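Local coordinates for HydG protein (Carboxydothermus hydrogenoformans, PDB 4RTB), which helps mature [FeFe]-hydrogenase as a radical SAM lyase that makes carbon monoxide and cyanide, using a [4Fe-4S] cluster and S-adenosylmethionine, at residues A[27-32]-A[260-265]; A[157-162]-A[193-198]; A[230-235]-A[265-270]. One frame throughout, in Å; residues are numbered along the deposited sequence.

Contact 1 of 3, residues A[27-32]-A[260-265]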
loop_
_atom_site.group_PDB
_atom_site.type_symbol
_atom_site.label_atom_id
_atom_site.label_comp_id
_atom_site.label_asym_id
_atom_site.label_seq_id
_atom_site.Cartn_x
_atom_site.Cartn_y
_atom_site.Cartn_z
ATOM N N THR A 27 2.449 23.500 -6.566
ATOM C CA THR A 27 3.055 24.387 -7.552
ATOM C C THR A 27 4.088 23.591 -8.341
ATOM O O THR A 27 3.982 23.496 -9.561
ATOM C CB THR A 27 3.711 25.639 -6.922
ATOM O OG1 THR A 27 4.224 25.321 -5.626
ATOM C CG2 THR A 27 2.700 26.772 -6.796
ATOM N N LEU A 28 5.042 22.979 -7.638
ATOM C CA LEU A 28 6.111 22.207 -8.275
ATOM C C LEU A 28 5.568 21.204 -9.290
ATOM O O LEU A 28 5.823 21.327 -10.493
ATOM C CB LEU A 28 6.948 21.476 -7.220
ATOM C CG LEU A 28 8.009 20.483 -7.710
ATOM C CD1 LEU A 28 8.976 21.138 -8.687
ATOM C CD2 LEU A 28 8.765 19.884 -6.534
ATOM N N VAL A 29 4.799 20.233 -8.800
ATOM C CA VAL A 29 4.231 19.189 -9.645
ATOM C C VAL A 29 3.440 19.788 -10.811
ATOM O O VAL A 29 3.342 19.179 -11.875
ATOM C CB VAL A 29 3.330 18.224 -8.822
ATOM C CG1 VAL A 29 2.190 18.968 -8.173
ATOM C CG2 VAL A 29 2.795 17.095 -9.691
ATOM N N GLN A 30 2.908 20.994 -10.630
ATOM C CA GLN A 30 2.209 21.659 -11.722
ATOM C C GLN A 30 3.209 22.060 -12.807
ATOM O O GLN A 30 3.067 21.637 -13.958
ATOM C CB GLN A 30 1.427 22.877 -11.223
ATOM C CG GLN A 30 0.205 23.218 -12.068
ATOM C CD GLN A 30 -1.093 23.177 -11.277
ATOM O OE1 GLN A 30 -1.139 23.562 -10.107
ATOM N NE2 GLN A 30 -2.160 22.706 -11.917
ATOM N N ARG A 31 4.228 22.841 -12.437
ATOM C CA ARG A 31 5.223 23.305 -13.409
ATOM C C ARG A 31 5.797 22.114 -14.150
ATOM O O ARG A 31 5.816 22.083 -15.382
ATOM C CB ARG A 31 6.365 24.085 -12.748
ATOM C CG ARG A 31 6.062 24.658 -11.381
ATOM N N THR A 32 6.247 21.132 -13.372
ATOM C CA THR A 32 6.764 19.883 -13.903
ATOM C C THR A 32 5.805 19.306 -14.932
ATOM O O THR A 32 6.190 19.059 -16.078
ATOM C CB THR A 32 6.995 18.847 -12.786
ATOM O OG1 THR A 32 7.884 19.392 -11.802
ATOM C CG2 THR A 32 7.593 17.572 -13.356
ATOM N N GLU A 260 -0.538 12.406 -11.049
ATOM C CA GLU A 260 -0.620 11.787 -9.729
ATOM C C GLU A 260 0.698 11.107 -9.353
ATOM O O GLU A 260 1.154 11.206 -8.209
ATOM C CB GLU A 260 -1.776 10.780 -9.675
ATOM C CG GLU A 260 -2.977 11.234 -8.846
ATOM C CD GLU A 260 -3.939 12.125 -9.617
ATOM O OE1 GLU A 260 -4.635 11.613 -10.522
ATOM O OE2 GLU A 260 -4.007 13.334 -9.313
ATOM N N LEU A 261 1.300 10.420 -10.323
ATOM C CA LEU A 261 2.609 9.798 -10.133
ATOM C C LEU A 261 3.658 10.831 -9.744
ATOM O O LEU A 261 4.430 10.625 -8.805
ATOM C CB LEU A 261 3.046 9.069 -11.405
ATOM C CG LEU A 261 4.525 8.678 -11.487
ATOM C CD1 LEU A 261 4.888 7.690 -10.388
ATOM C CD2 LEU A 261 4.848 8.105 -12.857
ATOM N N LEU A 262 3.681 11.935 -10.485
ATOM C CA LEU A 262 4.522 13.079 -10.154
ATOM C C LEU A 262 4.265 13.568 -8.726
ATOM O O LEU A 262 5.200 13.791 -7.946
ATOM C CB LEU A 262 4.270 14.215 -11.148
ATOM C CG LEU A 262 5.287 14.526 -12.246
ATOM C CD1 LEU A 262 6.167 13.329 -12.547
ATOM C CD2 LEU A 262 4.556 14.981 -13.499
ATOM N N GLY A 263 2.987 13.718 -8.394
ATOM C CA GLY A 263 2.572 14.243 -7.106
ATOM C C GLY A 263 3.007 13.405 -5.921
ATOM O O GLY A 263 3.409 13.948 -4.892
ATOM N N VAL A 264 2.922 12.085 -6.056
ATOM C CA VAL A 264 3.335 11.193 -4.977
ATOM C C VAL A 264 4.822 11.345 -4.675
ATOM O O VAL A 264 5.221 11.511 -3.519
ATOM C CB VAL A 264 3.036 9.726 -5.314
ATOM C CG1 VAL A 264 3.684 8.805 -4.295
ATOM C CG2 VAL A 264 1.540 9.495 -5.368
ATOM N N ILE A 265 5.637 11.291 -5.722
ATOM C CA ILE A 265 7.078 11.426 -5.568
ATOM C C ILE A 265 7.429 12.791 -4.985
ATOM O O ILE A 265 8.284 12.894 -4.102
ATOM C CB ILE A 265 7.811 11.226 -6.910
ATOM C CG1 ILE A 265 7.425 9.878 -7.524
ATOM C CG2 ILE A 265 9.316 11.306 -6.710
ATOM C CD1 ILE A 265 8.073 9.606 -8.861
#
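V29 meets L262 and G263 through one methyl group, a compact example of how two helices can be joined by a few well-placed carbons. Its CG2 rests 3.5 Å from CB of L262 and also reaches the backbone, lying 3.6 Å from N of G263. The valine's first torsion (chi1 60°) turns CG2 anti to its own nitrogen and sends it across to the partner helix, while CG1 takes the place between nitrogen and carbonyl carbon. The backbones come nearest at this point, with the CA atoms of V29 and G263 5.8 Å apart. One turn further on, T32 lays its methyl obliquely across the branch of L262, with CG2 4.0 Å from CG and at the same separation from CD2. L262 is thus touched at its root by V29 and at its branch by T32. The threonine hydroxyl faces its own helix, where OG1 donates to the carbonyl O of L28 at 3.1 Å, from well above the carbonyl plane; T32 N gives that same oxygen its regular helical bond. A serine here would lack the methyl and would probably leave the branch of L262 without its neighbour from 27-32, opening a gap between the helices. The segments run roughly antiparallel, their axes at 140° and 9.4 Å apart at closest approach, and L62 of helix 62-70 touches both T32 and L262. With no hydrogen bond across it and its one hydroxyl satisfied within a helix, this buried seam relies on fit and the burial of apolar surface.

Contact 2 of 3, residues A[157-162]-A[193-198]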
loop_
_atom_site.group_PDB
_atom_site.type_symbol
_atom_site.label_atom_id
_atom_site.label_comp_id
_atom_site.label_asym_id
_atom_site.label_seq_id
_atom_site.Cartn_x
_atom_site.Cartn_y
_atom_site.Cartn_z
ATOM N N PRO A 157 -17.493 11.813 12.499
ATOM C CA PRO A 157 -16.838 12.879 13.267
ATOM C C PRO A 157 -15.659 12.377 14.096
ATOM O O PRO A 157 -15.638 11.215 14.502
ATOM C CB PRO A 157 -17.960 13.391 14.167
ATOM C CG PRO A 157 -19.182 13.183 13.353
ATOM C CD PRO A 157 -18.961 11.894 12.609
ATOM N N GLU A 158 -14.693 13.258 14.327
ATOM C CA GLU A 158 -13.433 12.904 14.969
ATOM C C GLU A 158 -13.614 12.183 16.307
ATOM O O GLU A 158 -13.066 11.096 16.514
ATOM C CB GLU A 158 -12.595 14.165 15.166
ATOM C CG GLU A 158 -11.216 13.923 15.731
ATOM C CD GLU A 158 -10.205 14.922 15.212
ATOM O OE1 GLU A 158 -10.326 15.332 14.037
ATOM O OE2 GLU A 158 -9.291 15.300 15.975
ATOM N N ASP A 159 -14.394 12.785 17.201
ATOM C CA ASP A 159 -14.604 12.240 18.538
ATOM C C ASP A 159 -15.227 10.848 18.480
ATOM O O ASP A 159 -14.853 9.954 19.249
ATOM C CB ASP A 159 -15.476 13.188 19.370
ATOM C CG ASP A 159 -15.376 12.910 20.853
ATOM O OD1 ASP A 159 -15.646 11.763 21.271
ATOM O OD2 ASP A 159 -15.015 13.835 21.605
ATOM N N LYS A 160 -16.173 10.681 17.561
ATOM C CA LYS A 160 -16.847 9.407 17.346
ATOM C C LYS A 160 -15.848 8.291 17.050
ATOM O O LYS A 160 -15.658 7.369 17.861
ATOM C CB LYS A 160 -17.841 9.526 16.188
ATOM C CG LYS A 160 -19.301 9.335 16.563
ATOM C CD LYS A 160 -19.963 8.342 15.614
ATOM C CE LYS A 160 -21.481 8.395 15.702
ATOM N NZ LYS A 160 -22.112 7.395 14.794
ATOM N N THR A 161 -15.211 8.393 15.885
ATOM C CA THR A 161 -14.266 7.390 15.411
ATOM C C THR A 161 -13.154 7.148 16.410
ATOM O O THR A 161 -12.770 6.009 16.652
ATOM C CB THR A 161 -13.613 7.794 14.076
ATOM O OG1 THR A 161 -12.692 8.868 14.298
ATOM C CG2 THR A 161 -14.656 8.226 13.075
ATOM N N LEU A 162 -12.635 8.226 16.986
ATOM C CA LEU A 162 -11.494 8.093 17.876
ATOM C C LEU A 162 -11.861 7.426 19.193
ATOM O O LEU A 162 -11.045 6.715 19.763
ATOM C CB LEU A 162 -10.857 9.453 18.131
ATOM C CG LEU A 162 -9.985 9.901 16.962
ATOM C CD1 LEU A 162 -9.381 11.246 17.256
ATOM C CD2 LEU A 162 -8.899 8.870 16.683
ATOM N N TYR A 193 -4.658 13.131 16.396
ATOM C CA TYR A 193 -3.481 12.315 16.139
ATOM C C TYR A 193 -2.716 12.046 17.431
ATOM O O TYR A 193 -2.119 10.982 17.591
ATOM C CB TYR A 193 -2.578 12.985 15.104
ATOM C CG TYR A 193 -3.133 12.936 13.699
ATOM C CD1 TYR A 193 -3.682 11.767 13.191
ATOM C CD2 TYR A 193 -3.117 14.060 12.887
ATOM C CE1 TYR A 193 -4.193 11.715 11.909
ATOM C CE2 TYR A 193 -3.627 14.019 11.603
ATOM C CZ TYR A 193 -4.163 12.844 11.119
ATOM O OH TYR A 193 -4.672 12.799 9.842
ATOM N N GLU A 194 -2.736 13.009 18.349
ATOM C CA GLU A 194 -2.176 12.786 19.677
ATOM C C GLU A 194 -2.948 11.687 20.396
ATOM O O GLU A 194 -2.379 10.925 21.178
ATOM C CB GLU A 194 -2.193 14.070 20.507
ATOM C CG GLU A 194 -0.972 14.954 20.309
ATOM N N ARG A 195 -4.246 11.610 20.128
ATOM C CA ARG A 195 -5.078 10.565 20.710
ATOM C C ARG A 195 -4.756 9.223 20.066
ATOM O O ARG A 195 -4.754 8.191 20.737
ATOM C CB ARG A 195 -6.568 10.896 20.548
ATOM C CG ARG A 195 -7.065 12.022 21.452
ATOM C CD ARG A 195 -8.538 12.342 21.213
ATOM N NE ARG A 195 -9.423 11.255 21.627
ATOM C CZ ARG A 195 -10.740 11.251 21.440
ATOM N NH1 ARG A 195 -11.468 10.219 21.849
ATOM N NH2 ARG A 195 -11.332 12.277 20.841
ATOM N N LEU A 196 -4.472 9.247 18.768
ATOM C CA LEU A 196 -4.223 8.022 18.017
ATOM C C LEU A 196 -2.867 7.412 18.363
ATOM O O LEU A 196 -2.740 6.192 18.458
ATOM C CB LEU A 196 -4.311 8.288 16.513
ATOM C CG LEU A 196 -4.535 7.044 15.651
ATOM C CD1 LEU A 196 -5.847 6.373 16.029
ATOM C CD2 LEU A 196 -4.512 7.389 14.169
ATOM N N LYS A 197 -1.863 8.263 18.558
ATOM C CA LYS A 197 -0.523 7.810 18.923
ATOM C C LYS A 197 -0.535 7.021 20.237
ATOM O O LYS A 197 0.307 6.145 20.446
ATOM C CB LYS A 197 0.434 9.003 19.027
ATOM C CG LYS A 197 1.899 8.628 19.207
ATOM N N LYS A 198 -1.496 7.323 21.110
ATOM C CA LYS A 198 -1.635 6.614 22.380
ATOM C C LYS A 198 -2.180 5.199 22.197
ATOM O O LYS A 198 -2.055 4.358 23.088
ATOM C CB LYS A 198 -2.549 7.390 23.333
ATOM C CG LYS A 198 -1.948 8.672 23.895
#
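D159 is the first residue of 157-162 to draw near R195, its CA lying 4.0 Å from NH2. Its carboxylate, with CG anti to the backbone nitrogen (chi1 -162°), keeps OD2 4.1 Å from that same NH2. At that separation the opposite charges attract only loosely, short of a salt bridge, and the planes of the two groups are 70° apart. Three residues later, L162 does most of the touching. Its CB sits over the centre of one face of the R195 guanidinium, 3.8 Å from CZ. The arginine chain, bent at chi3 (67°), carries its flat end across the leucine, and its firm ionic partner is E166, one turn further along helix 158-175, which forms a salt bridge with NH1. Deeper in, the L162 side chain meets L196 at about a right angle, with CD2 4.0 Å from CD1 of L196. The contact therefore grades from charged groups on the more exposed side to paired leucines inside. The two helical segments run parallel, their axes 11.1 Å apart at closest approach. Helices 158-175 and 190-197 follow the successive parallel strands 148-153 and 180-184, and their side-by-side packing is characteristic of the beta-alpha repeats that wall the TIM-type barrel of HydG and radical SAM relatives such as BioB.

Contact 3 of 3, residues A[230-235]-A[265-270]; sequences WRLNAV and IAHADY. With SAM (S-adenosylmethionine), chain B.
Behind the S-adenosylmethionine site of the radical SAM domain, H267 of helix 257-275 presses its ring toward L232 and V235, while the neighbouring R231 grips the cofactor. V235 comes at the histidine from the opposite direction, its CG2 3.9 Å from both NE2 and CE1. L232 slides past the ring, with CD1 4.1 Å from CE1. The carbonyl O of L232 lies 4.0 Å from NE2 of H267, with no hydrogen bond. ND1 of the imidazole is hydrogen-bonded to the hydroxyl of Y211, and I25 of helix 23-39 packs on the same side chain. On R231, CG anti to the backbone nitrogen (chi1 169°) and a bend at chi3 direct the guanidinium away from H267 to the ligand. There NH2 donates to OXT of SAM at 2.6 Å along a nearly straight line (171°), the oxygen lying in the plane of the group at its edge. This pairing would probably help neutralise the ligand carboxylate. E209, M153 and K288 also hydrogen-bond the same molecule. Cofactor grip and buried packing thus meet around the break at N233 between helices 228-232 and 234-240, as befits the SAM-binding wall of a radical SAM barrel.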
loop_
_atom_site.group_PDB
_atom_site.type_symbol
_atom_site.label_atom_id
_atom_site.label_comp_id
_atom_site.label_asym_id
_atom_site.label_seq_id
_atom_site.Cartn_x
_atom_site.Cartn_y
_atom_site.Cartn_z
ATOM N N TRP A 230 -6.833 20.414 3.707
ATOM C CA TRP A 230 -7.051 19.738 4.978
ATOM C C TRP A 230 -6.600 18.282 4.908
ATOM O O TRP A 230 -6.166 17.713 5.909
ATOM C CB TRP A 230 -8.523 19.817 5.389
ATOM C CG TRP A 230 -8.810 19.121 6.677
ATOM C CD1 TRP A 230 -9.628 18.043 6.864
ATOM C CD2 TRP A 230 -8.269 19.434 7.967
ATOM N NE1 TRP A 230 -9.635 17.675 8.187
ATOM C CE2 TRP A 230 -8.805 18.518 8.885
ATOM C CE3 TRP A 230 -7.376 20.411 8.429
ATOM C CZ2 TRP A 230 -8.486 18.539 10.241
ATOM C CZ3 TRP A 230 -7.062 20.434 9.775
ATOM C CH2 TRP A 230 -7.614 19.505 10.664
ATOM N N ARG A 231 -6.698 17.686 3.724
ATOM C CA ARG A 231 -6.305 16.294 3.534
ATOM C C ARG A 231 -4.828 16.193 3.167
ATOM O O ARG A 231 -4.147 15.242 3.554
ATOM C CB ARG A 231 -7.182 15.632 2.461
ATOM C CG ARG A 231 -6.692 14.268 1.982
ATOM C CD ARG A 231 -7.791 13.481 1.271
ATOM N NE ARG A 231 -8.643 12.758 2.211
ATOM C CZ ARG A 231 -8.629 11.438 2.375
ATOM N NH1 ARG A 231 -7.815 10.684 1.651
ATOM N NH2 ARG A 231 -9.438 10.870 3.259
ATOM N N LEU A 232 -4.332 17.188 2.439
ATOM C CA LEU A 232 -2.954 17.171 1.970
ATOM C C LEU A 232 -1.933 17.190 3.105
ATOM O O LEU A 232 -1.023 16.358 3.135
ATOM C CB LEU A 232 -2.697 18.346 1.033
ATOM C CG LEU A 232 -1.327 18.251 0.366
ATOM C CD1 LEU A 232 -1.154 16.899 -0.313
ATOM C CD2 LEU A 232 -1.149 19.363 -0.625
ATOM N N ASN A 233 -2.066 18.137 4.032
ATOM C CA ASN A 233 -1.126 18.203 5.149
ATOM C C ASN A 233 -1.633 17.475 6.391
ATOM O O ASN A 233 -1.290 17.836 7.516
ATOM C CB ASN A 233 -0.781 19.658 5.499
ATOM C CG ASN A 233 -1.964 20.592 5.381
ATOM O OD1 ASN A 233 -2.968 20.432 6.072
ATOM N ND2 ASN A 233 -1.838 21.596 4.519
ATOM N N ALA A 234 -2.438 16.438 6.177
ATOM C CA ALA A 234 -2.912 15.592 7.268
ATOM C C ALA A 234 -1.766 14.767 7.836
ATOM O O ALA A 234 -1.636 14.612 9.055
ATOM C CB ALA A 234 -4.034 14.682 6.792
ATOM N N VAL A 235 -0.941 14.237 6.940
ATOM C CA VAL A 235 0.211 13.443 7.337
ATOM C C VAL A 235 1.227 14.295 8.090
ATOM O O VAL A 235 1.913 13.800 8.976
ATOM C CB VAL A 235 0.890 12.779 6.122
ATOM C CG1 VAL A 235 0.589 11.291 6.099
ATOM C CG2 VAL A 235 0.428 13.443 4.828
ATOM N N ILE A 265 5.637 11.291 -5.722
ATOM C CA ILE A 265 7.078 11.426 -5.568
ATOM C C ILE A 265 7.429 12.791 -4.985
ATOM O O ILE A 265 8.284 12.894 -4.102
ATOM C CB ILE A 265 7.811 11.226 -6.910
ATOM C CG1 ILE A 265 7.425 9.878 -7.524
ATOM C CG2 ILE A 265 9.316 11.306 -6.710
ATOM C CD1 ILE A 265 8.073 9.606 -8.861
ATOM N N ALA A 266 6.754 13.832 -5.464
ATOM C CA ALA A 266 6.955 15.177 -4.930
ATOM C C ALA A 266 6.616 15.230 -3.443
ATOM O O ALA A 266 7.295 15.899 -2.661
ATOM C CB ALA A 266 6.117 16.185 -5.699
ATOM N N HIS A 267 5.564 14.511 -3.066
ATOM C CA HIS A 267 5.082 14.472 -1.692
ATOM C C HIS A 267 6.100 13.808 -0.768
ATOM O O HIS A 267 6.465 14.365 0.274
ATOM C CB HIS A 267 3.741 13.735 -1.633
ATOM C CG HIS A 267 2.956 14.003 -0.391
ATOM N ND1 HIS A 267 1.687 13.490 -0.184
ATOM C CD2 HIS A 267 3.243 14.729 0.715
ATOM C CE1 HIS A 267 1.240 13.885 0.988
ATOM N NE2 HIS A 267 2.167 14.639 1.559
ATOM N N ALA A 268 6.560 12.621 -1.159
ATOM C CA ALA A 268 7.574 11.899 -0.392
ATOM C C ALA A 268 8.868 12.704 -0.289
ATOM O O ALA A 268 9.494 12.762 0.777
ATOM C CB ALA A 268 7.841 10.544 -1.016
ATOM N N ASP A 269 9.266 13.312 -1.405
ATOM C CA ASP A 269 10.387 14.245 -1.431
ATOM C C ASP A 269 10.231 15.305 -0.350
ATOM O O ASP A 269 11.124 15.504 0.482
ATOM C CB ASP A 269 10.494 14.917 -2.801
ATOM C CG ASP A 269 11.636 14.375 -3.636
ATOM O OD1 ASP A 269 11.884 13.152 -3.595
ATOM O OD2 ASP A 269 12.281 15.178 -4.344
ATOM N N TYR A 270 9.082 15.979 -0.380
ATOM C CA TYR A 270 8.763 17.040 0.568
ATOM C C TYR A 270 8.887 16.572 2.011
ATOM O O TYR A 270 9.544 17.225 2.823
ATOM C CB TYR A 270 7.352 17.577 0.314
ATOM C CG TYR A 270 6.837 18.499 1.400
ATOM C CD1 TYR A 270 6.056 18.011 2.442
ATOM C CD2 TYR A 270 7.126 19.857 1.380
ATOM C CE1 TYR A 270 5.586 18.847 3.435
ATOM C CE2 TYR A 270 6.655 20.702 2.370
ATOM C CZ TYR A 270 5.885 20.191 3.394
ATOM O OH TYR A 270 5.411 21.022 4.385
HETATM N N SAM B . -12.534 6.814 4.484
HETATM C CA SAM B . -11.096 7.075 4.526
HETATM C C SAM B . -10.595 7.923 3.363
HETATM O O SAM B . -11.332 8.275 2.448
HETATM O OXT SAM B . -9.420 8.279 3.318
HETATM C CB SAM B . -10.293 5.775 4.558
HETATM C CG SAM B . -10.986 4.517 4.037
HETATM S SD SAM B . -11.382 4.429 2.273
HETATM C CE SAM B . -12.579 3.094 2.364
HETATM C "C5'" SAM B . -10.051 3.379 1.651
HETATM C "C4'" SAM B . -9.553 3.722 0.249
HETATM O "O4'" SAM B . -10.227 3.014 -0.778
HETATM C "C3'" SAM B . -9.745 5.193 -0.085
HETATM O "O3'" SAM B . -8.640 5.946 0.352
HETATM C "C2'" SAM B . -9.862 5.197 -1.595
HETATM O "O2'" SAM B . -8.676 5.676 -2.178
HETATM C "C1'" SAM B . -10.036 3.738 -1.980
HETATM N N9 SAM B . -11.189 3.629 -2.885
HETATM C C8 SAM B . -12.437 4.147 -2.673
HETATM N N7 SAM B . -13.215 3.846 -3.735
HETATM C C5 SAM B . -12.475 3.153 -4.628
HETATM C C6 SAM B . -12.774 2.612 -5.869
HETATM N N6 SAM B . -13.996 2.742 -6.377
HETATM N N1 SAM B . -11.796 1.941 -6.572
HETATM C C2 SAM B . -10.530 1.810 -6.040
HETATM N N3 SAM B . -10.239 2.351 -4.805
HETATM C C4 SAM B . -11.197 3.011 -4.108
#

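Overall arrangement
From the N terminus, helix 23-39 first meets a partner far along the chain: contact 1 closes a loop of 227 residues by bringing 27-32 to helix 257-275. Contact 2 falls wholly within that span and closes a much shorter loop between helices 158-175 and 190-197. Contact 3 opens after contact 2 has closed, and its segments alternate with those of contact 1, so these two cross. They share I265 and helix 257-275, which thereby links the N-terminal helix to the SAM-binding region. Contacts 1 and 2 stay about 17 Å apart at their nearest atoms, whereas contacts 2 and 3 touch where Y193 packs against A234.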